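Local coordinates for protein cellulase CEL9M (Clostridium cellulolyticum, PDB 1IA7) that probably acts as an endoglucanase of glycoside hydrolase family 9, cutting internal beta-1,4-glucosidic linkages in cellulose and related beta-glucans, at residues A57-K62 with A124-W129; H361-A366 with Y408-L413. All blocks are in the same frame, centred on the assembly; numbering follows the deposited sequence.

Interaction 1: A57-K62 with A124-W129; sequences AGDHVK and ADHTYW. With BGC (beta-D-glucopyranose), chain B.
His-126 NE2 donates to Asp-59 OD2 over 2.7 Å at an angle of 166°, close to the plane of its own ring and on the anti side of the carboxylate. The other oxygen, Asp-59 OD1, takes the backbone N of Ala-57, 3.1 Å away, within the 57-62 loop, and the two bonds together fix the rotation of the carboxylate. The torsion that sends Asp-59 back over its own backbone (chi1 58°) makes this local bond possible while OD2 still reaches the histidine edge. Ring and carboxylate planes are 40° apart.

In the second bond across the contact the acid lies on 124-129 and the donor on 57-62. Asp-125, on helix 122-125, accepts the backbone N of His-60 on its OD2 at 3.0 Å, on the syn side and nearly straight. Gln-135 ties the pair from outside, bonding both Asp-125 OD1 and the ND1 of His-60. Val-61 lies against the stem of the same acid, its CG2 3.6 Å from Asp-125 CB. The two acids come within 4.2 Å, Asp-59 OD2 to Asp-125 OD2, but each has its own N-H donor.

Held by its edge, the His-126 ring turns one face to the glucose, whose C2 sits over the ring centre 3.7 Å above its plane. A sugar laid over a histidine face, with the ring's edge held by a buried acid, is characteristic of a carbohydrate-binding subsite in a glycoside hydrolase cleft.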
loop_
_atom_site.group_PDB
_atom_site.type_symbol
_atom_site.label_atom_id
_atom_site.label_comp_id
_atom_site.label_asym_id
_atom_site.label_seq_id
_atom_site.Cartn_x
_atom_site.Cartn_y
_atom_site.Cartn_z
ATOM N N ALA A 57 -10.004 0.748 3.956
ATOM C CA ALA A 57 -10.388 1.703 2.924
ATOM C C ALA A 57 -11.401 2.730 3.420
ATOM O O ALA A 57 -11.060 3.643 4.180
ATOM C CB ALA A 57 -10.953 0.945 1.726
ATOM N N GLY A 58 -12.639 2.587 2.961
ATOM C CA GLY A 58 -13.707 3.477 3.378
ATOM C C GLY A 58 -14.430 2.797 4.525
ATOM O O GLY A 58 -15.278 3.391 5.191
ATOM N N ASP A 59 -14.083 1.530 4.736
ATOM C CA ASP A 59 -14.655 0.721 5.805
ATOM C C ASP A 59 -13.692 0.698 6.990
ATOM O O ASP A 59 -12.682 1.410 6.996
ATOM C CB ASP A 59 -14.925 -0.701 5.312
ATOM C CG ASP A 59 -13.675 -1.385 4.784
ATOM O OD1 ASP A 59 -12.614 -0.731 4.736
ATOM O OD2 ASP A 59 -13.760 -2.575 4.414
ATOM N N HIS A 60 -13.981 -0.131 7.984
ATOM C CA HIS A 60 -13.143 -0.163 9.170
ATOM C C HIS A 60 -12.429 -1.465 9.505
ATOM O O HIS A 60 -11.742 -1.548 10.519
ATOM C CB HIS A 60 -13.976 0.312 10.357
ATOM C CG HIS A 60 -14.501 1.702 10.187
ATOM N ND1 HIS A 60 -15.702 2.118 10.719
ATOM C CD2 HIS A 60 -13.994 2.768 9.524
ATOM C CE1 HIS A 60 -15.914 3.379 10.387
ATOM N NE2 HIS A 60 -14.892 3.797 9.663
ATOM N N VAL A 61 -12.575 -2.473 8.655
ATOM C CA VAL A 61 -11.908 -3.750 8.893
ATOM C C VAL A 61 -10.413 -3.594 8.640
ATOM O O VAL A 61 -9.996 -2.761 7.838
ATOM C CB VAL A 61 -12.444 -4.853 7.946
ATOM C CG1 VAL A 61 -11.643 -6.143 8.133
ATOM C CG2 VAL A 61 -13.925 -5.102 8.223
ATOM N N LYS A 62 -9.608 -4.382 9.340
ATOM C CA LYS A 62 -8.168 -4.346 9.142
ATOM C C LYS A 62 -7.801 -5.655 8.445
ATOM O O LYS A 62 -7.701 -6.699 9.088
ATOM C CB LYS A 62 -7.447 -4.194 10.489
ATOM C CG LYS A 62 -7.799 -2.874 11.181
ATOM C CD LYS A 62 -6.990 -2.607 12.443
ATOM C CE LYS A 62 -7.381 -3.534 13.581
ATOM N NZ LYS A 62 -6.850 -3.048 14.885
ATOM N N ALA A 124 -20.485 -7.831 7.804
ATOM C CA ALA A 124 -21.189 -7.112 8.863
ATOM C C ALA A 124 -20.715 -5.658 8.993
ATOM O O ALA A 124 -21.526 -4.752 9.197
ATOM C CB ALA A 124 -21.017 -7.835 10.192
ATOM N N ASP A 125 -19.406 -5.436 8.875
ATOM C CA ASP A 125 -18.840 -4.084 8.987
ATOM C C ASP A 125 -19.439 -3.140 7.945
ATOM O O ASP A 125 -19.697 -1.969 8.219
ATOM C CB ASP A 125 -17.316 -4.128 8.803
ATOM C CG ASP A 125 -16.669 -2.753 8.917
ATOM O OD1 ASP A 125 -16.705 -2.159 10.016
ATOM O OD2 ASP A 125 -16.124 -2.259 7.907
ATOM N N HIS A 126 -19.660 -3.662 6.748
ATOM C CA HIS A 126 -20.201 -2.862 5.660
ATOM C C HIS A 126 -21.684 -2.513 5.793
ATOM O O HIS A 126 -22.184 -1.643 5.081
ATOM C CB HIS A 126 -19.924 -3.566 4.329
ATOM C CG HIS A 126 -18.465 -3.672 4.007
ATOM N ND1 HIS A 126 -17.990 -4.337 2.897
ATOM C CD2 HIS A 126 -17.375 -3.186 4.648
ATOM C CE1 HIS A 126 -16.672 -4.255 2.868
ATOM N NE2 HIS A 126 -16.273 -3.561 3.918
ATOM N N THR A 127 -22.385 -3.181 6.704
ATOM C CA THR A 127 -23.799 -2.890 6.914
ATOM C C THR A 127 -23.909 -1.684 7.845
ATOM O O THR A 127 -25.003 -1.194 8.117
ATOM C CB THR A 127 -24.540 -4.068 7.574
ATOM O OG1 THR A 127 -24.047 -4.255 8.906
ATOM C CG2 THR A 127 -24.341 -5.342 6.769
ATOM N N TYR A 128 -22.759 -1.219 8.332
ATOM C CA TYR A 128 -22.695 -0.073 9.236
ATOM C C TYR A 128 -22.174 1.173 8.526
ATOM O O TYR A 128 -21.257 1.092 7.712
ATOM C CB TYR A 128 -21.765 -0.388 10.413
ATOM C CG TYR A 128 -21.444 0.801 11.301
ATOM C CD1 TYR A 128 -22.349 1.241 12.264
ATOM C CD2 TYR A 128 -20.228 1.480 11.182
ATOM C CE1 TYR A 128 -22.054 2.329 13.094
ATOM C CE2 TYR A 128 -19.923 2.571 12.005
ATOM C CZ TYR A 128 -20.844 2.988 12.960
ATOM O OH TYR A 128 -20.556 4.056 13.780
ATOM N N TRP A 129 -22.762 2.323 8.836
ATOM C CA TRP A 129 -22.305 3.577 8.252
ATOM C C TRP A 129 -22.359 4.678 9.300
ATOM O O TRP A 129 -23.431 5.156 9.664
ATOM C CB TRP A 129 -23.139 3.979 7.036
ATOM C CG TRP A 129 -22.502 5.097 6.271
ATOM C CD1 TRP A 129 -22.518 6.427 6.591
ATOM C CD2 TRP A 129 -21.658 4.974 5.117
ATOM N NE1 TRP A 129 -21.733 7.137 5.715
ATOM C CE2 TRP A 129 -21.192 6.270 4.799
ATOM C CE3 TRP A 129 -21.247 3.893 4.325
ATOM C CZ2 TRP A 129 -20.336 6.517 3.722
ATOM C CZ3 TRP A 129 -20.393 4.135 3.249
ATOM C CH2 TRP A 129 -19.949 5.440 2.959
HETATM C C2 BGC B . -18.301 -0.853 1.558
HETATM C C3 BGC B . -16.987 -0.654 0.796
HETATM C C4 BGC B . -16.753 -1.806 -0.187
HETATM C C5 BGC B . -17.985 -1.994 -1.080
HETATM C C6 BGC B . -17.848 -3.185 -2.014
HETATM C C1 BGC B . -19.458 -1.098 0.582
HETATM O O2 BGC B . -18.573 0.304 2.333
HETATM O O3 BGC B . -15.909 -0.579 1.719
HETATM O O4 BGC B . -15.623 -1.519 -0.998
HETATM O O5 BGC B . -19.159 -2.215 -0.267
HETATM O O6 BGC B . -17.693 -4.395 -1.288
#

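Interaction 2: H361-A366 with Y408-L413; sequences HPHHRA and YTEVAL. With BGC (beta-D-glucopyranose), chain B.
CG lies anti to the backbone N in both His-363 (chi1 -172°) and Glu-410 (chi1 -171°), which brings an imidazole and a carboxylate together beside one glucose. Their planes stand almost perpendicular, 88° apart, and Glu-410 OE2 lies at the ring edge, 3.2 Å from His-363 CD2. Glu-410 receives two sugar hydroxyls, one on each oxygen: BGC O4 donates to OE1 at 2.6 Å and BGC O3 to OE2 at 2.8 Å. The next hydroxyl, O2, is shared by His-363 NE2 at 2.8 Å and by both terminal nitrogens of Arg-365, so three nitrogens of two side chains converge on one oxygen.

The two backbones are joined by His-363 N, which donates to Thr-409 O over 2.9 Å in an almost straight bond. An inverse gamma turn centred on His-363 bends the chain here, and ND1 of His-363 is hydrogen-bonded to Ala-403 O. Further along, the edge of the His-364 ring meets Val-411 CG2 at 3.6 Å, the two side chains crossing at about a right angle.

Glu-410 is a predicted active-site residue, and the gathering of histidine, arginine and glutamate round a bound glucose is consistent with the active-site cleft of family 9 glycoside hydrolases.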
loop_
_atom_site.group_PDB
_atom_site.type_symbol
_atom_site.label_atom_id
_atom_site.label_comp_id
_atom_site.label_asym_id
_atom_site.label_seq_id
_atom_site.Cartn_x
_atom_site.Cartn_y
_atom_site.Cartn_z
ATOM N N HIS A 361 -17.606 13.505 -2.881
ATOM C CA HIS A 361 -18.382 12.374 -2.365
ATOM C C HIS A 361 -17.503 11.136 -2.172
ATOM O O HIS A 361 -17.766 10.080 -2.749
ATOM C CB HIS A 361 -19.519 12.021 -3.335
ATOM C CG HIS A 361 -20.579 13.072 -3.443
ATOM N ND1 HIS A 361 -21.547 13.256 -2.479
ATOM C CD2 HIS A 361 -20.822 13.997 -4.400
ATOM C CE1 HIS A 361 -22.340 14.250 -2.838
ATOM N NE2 HIS A 361 -21.922 14.717 -4.000
ATOM N N PRO A 362 -16.443 11.244 -1.356
ATOM C CA PRO A 362 -15.585 10.072 -1.158
ATOM C C PRO A 362 -16.299 8.943 -0.413
ATOM O O PRO A 362 -17.105 9.192 0.483
ATOM C CB PRO A 362 -14.411 10.639 -0.365
ATOM C CG PRO A 362 -15.061 11.729 0.451
ATOM C CD PRO A 362 -15.962 12.394 -0.567
ATOM N N HIS A 363 -16.022 7.702 -0.803
ATOM C CA HIS A 363 -16.630 6.560 -0.129
ATOM C C HIS A 363 -15.757 6.281 1.090
ATOM O O HIS A 363 -14.960 5.346 1.104
ATOM C CB HIS A 363 -16.667 5.334 -1.047
ATOM C CG HIS A 363 -17.439 4.182 -0.479
ATOM N ND1 HIS A 363 -18.815 4.179 -0.397
ATOM C CD2 HIS A 363 -17.028 3.018 0.074
ATOM C CE1 HIS A 363 -19.218 3.063 0.185
ATOM N NE2 HIS A 363 -18.152 2.342 0.482
ATOM N N HIS A 364 -15.910 7.116 2.111
ATOM C CA HIS A 364 -15.123 6.994 3.333
ATOM C C HIS A 364 -16.029 7.376 4.497
ATOM O O HIS A 364 -16.473 8.516 4.603
ATOM C CB HIS A 364 -13.912 7.931 3.232
ATOM C CG HIS A 364 -12.878 7.725 4.297
ATOM N ND1 HIS A 364 -12.968 8.302 5.544
ATOM C CD2 HIS A 364 -11.708 7.041 4.284
ATOM C CE1 HIS A 364 -11.897 7.989 6.252
ATOM N NE2 HIS A 364 -11.115 7.225 5.512
ATOM N N ARG A 365 -16.310 6.410 5.365
ATOM C CA ARG A 365 -17.196 6.642 6.499
ATOM C C ARG A 365 -16.820 7.807 7.417
ATOM O O ARG A 365 -17.652 8.677 7.666
ATOM C CB ARG A 365 -17.355 5.343 7.305
ATOM C CG ARG A 365 -18.188 4.284 6.567
ATOM C CD ARG A 365 -18.134 2.915 7.232
ATOM N NE ARG A 365 -19.014 1.940 6.577
ATOM C CZ ARG A 365 -18.821 1.433 5.361
ATOM N NH1 ARG A 365 -17.768 1.796 4.638
ATOM N NH2 ARG A 365 -19.692 0.559 4.860
ATOM N N ALA A 366 -15.585 7.852 7.911
ATOM C CA ALA A 366 -15.193 8.946 8.810
ATOM C C ALA A 366 -15.289 10.323 8.149
ATOM O O ALA A 366 -15.843 11.256 8.729
ATOM C CB ALA A 366 -13.773 8.724 9.342
ATOM N N TYR A 408 -15.450 4.517 -8.526
ATOM C CA TYR A 408 -14.908 5.849 -8.755
ATOM C C TYR A 408 -14.463 6.585 -7.490
ATOM O O TYR A 408 -13.415 7.233 -7.471
ATOM C CB TYR A 408 -15.947 6.744 -9.445
ATOM C CG TYR A 408 -16.434 6.292 -10.802
ATOM C CD1 TYR A 408 -17.316 5.218 -10.934
ATOM C CD2 TYR A 408 -16.042 6.971 -11.955
ATOM C CE1 TYR A 408 -17.800 4.836 -12.187
ATOM C CE2 TYR A 408 -16.515 6.600 -13.207
ATOM C CZ TYR A 408 -17.394 5.535 -13.320
ATOM O OH TYR A 408 -17.867 5.178 -14.566
ATOM N N THR A 409 -15.262 6.478 -6.436
ATOM C CA THR A 409 -15.004 7.216 -5.205
ATOM C C THR A 409 -14.370 6.580 -3.975
ATOM O O THR A 409 -14.151 7.273 -2.984
ATOM C CB THR A 409 -16.298 7.861 -4.719
ATOM O OG1 THR A 409 -17.253 6.832 -4.439
ATOM C CG2 THR A 409 -16.858 8.799 -5.784
ATOM N N GLU A 410 -14.075 5.290 -3.974
ATOM C CA GLU A 410 -13.486 4.791 -2.743
ATOM C C GLU A 410 -11.990 5.086 -2.683
ATOM O O GLU A 410 -11.358 5.360 -3.704
ATOM C CB GLU A 410 -13.762 3.298 -2.543
ATOM C CG GLU A 410 -13.331 2.813 -1.149
ATOM C CD GLU A 410 -14.049 1.548 -0.697
ATOM O OE1 GLU A 410 -14.342 0.693 -1.558
ATOM O OE2 GLU A 410 -14.306 1.405 0.523
ATOM N N VAL A 411 -11.453 5.074 -1.467
ATOM C CA VAL A 411 -10.044 5.333 -1.215
ATOM C C VAL A 411 -9.539 4.149 -0.396
ATOM O O VAL A 411 -10.341 3.388 0.148
ATOM C CB VAL A 411 -9.874 6.629 -0.405
ATOM C CG1 VAL A 411 -10.445 7.808 -1.187
ATOM C CG2 VAL A 411 -10.594 6.502 0.939
ATOM N N ALA A 412 -8.225 3.979 -0.305
ATOM C CA ALA A 412 -7.693 2.863 0.461
ATOM C C ALA A 412 -6.211 3.007 0.745
ATOM O O ALA A 412 -5.505 3.754 0.074
ATOM C CB ALA A 412 -7.956 1.557 -0.280
ATOM N N LEU A 413 -5.746 2.285 1.753
ATOM C CA LEU A 413 -4.339 2.313 2.120
ATOM C C LEU A 413 -3.462 1.909 0.938
ATOM O O LEU A 413 -2.472 2.581 0.633
ATOM C CB LEU A 413 -4.082 1.352 3.282
ATOM C CG LEU A 413 -4.880 1.572 4.566
ATOM C CD1 LEU A 413 -4.619 0.422 5.537
ATOM C CD2 LEU A 413 -4.485 2.911 5.184
HETATM C C2 BGC B . -18.301 -0.853 1.558
HETATM C C3 BGC B . -16.987 -0.654 0.796
HETATM C C4 BGC B . -16.753 -1.806 -0.187
HETATM C C5 BGC B . -17.985 -1.994 -1.080
HETATM C C6 BGC B . -17.848 -3.185 -2.014
HETATM C C1 BGC B . -19.458 -1.098 0.582
HETATM O O2 BGC B . -18.573 0.304 2.333
HETATM O O3 BGC B . -15.909 -0.579 1.719
HETATM O O4 BGC B . -15.623 -1.519 -0.998
HETATM O O5 BGC B . -19.159 -2.215 -0.267
HETATM O O6 BGC B . -17.693 -4.395 -1.288
#

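Interactions 1 and 2, their centres about 11 Å apart, share one bound glucose. Arg-365 of interaction 2 bridges them, its NE 2.7 Å from Tyr-128 O and its NH1 3.0 Å from Gly-58 O, both probable hydrogen bonds. One guanidinium thus ties both segments of interaction 1 to the ligand. Gly-58 N also bonds Glu-410 OE2, a second link from the 57-62 loop to the predicted active-site residue, consistent with a second-shell role. Away from the sugar, the side chain of His-60 comes about 5 Å from the bound zinc ion, near the zinc ligands His-39 and His-55.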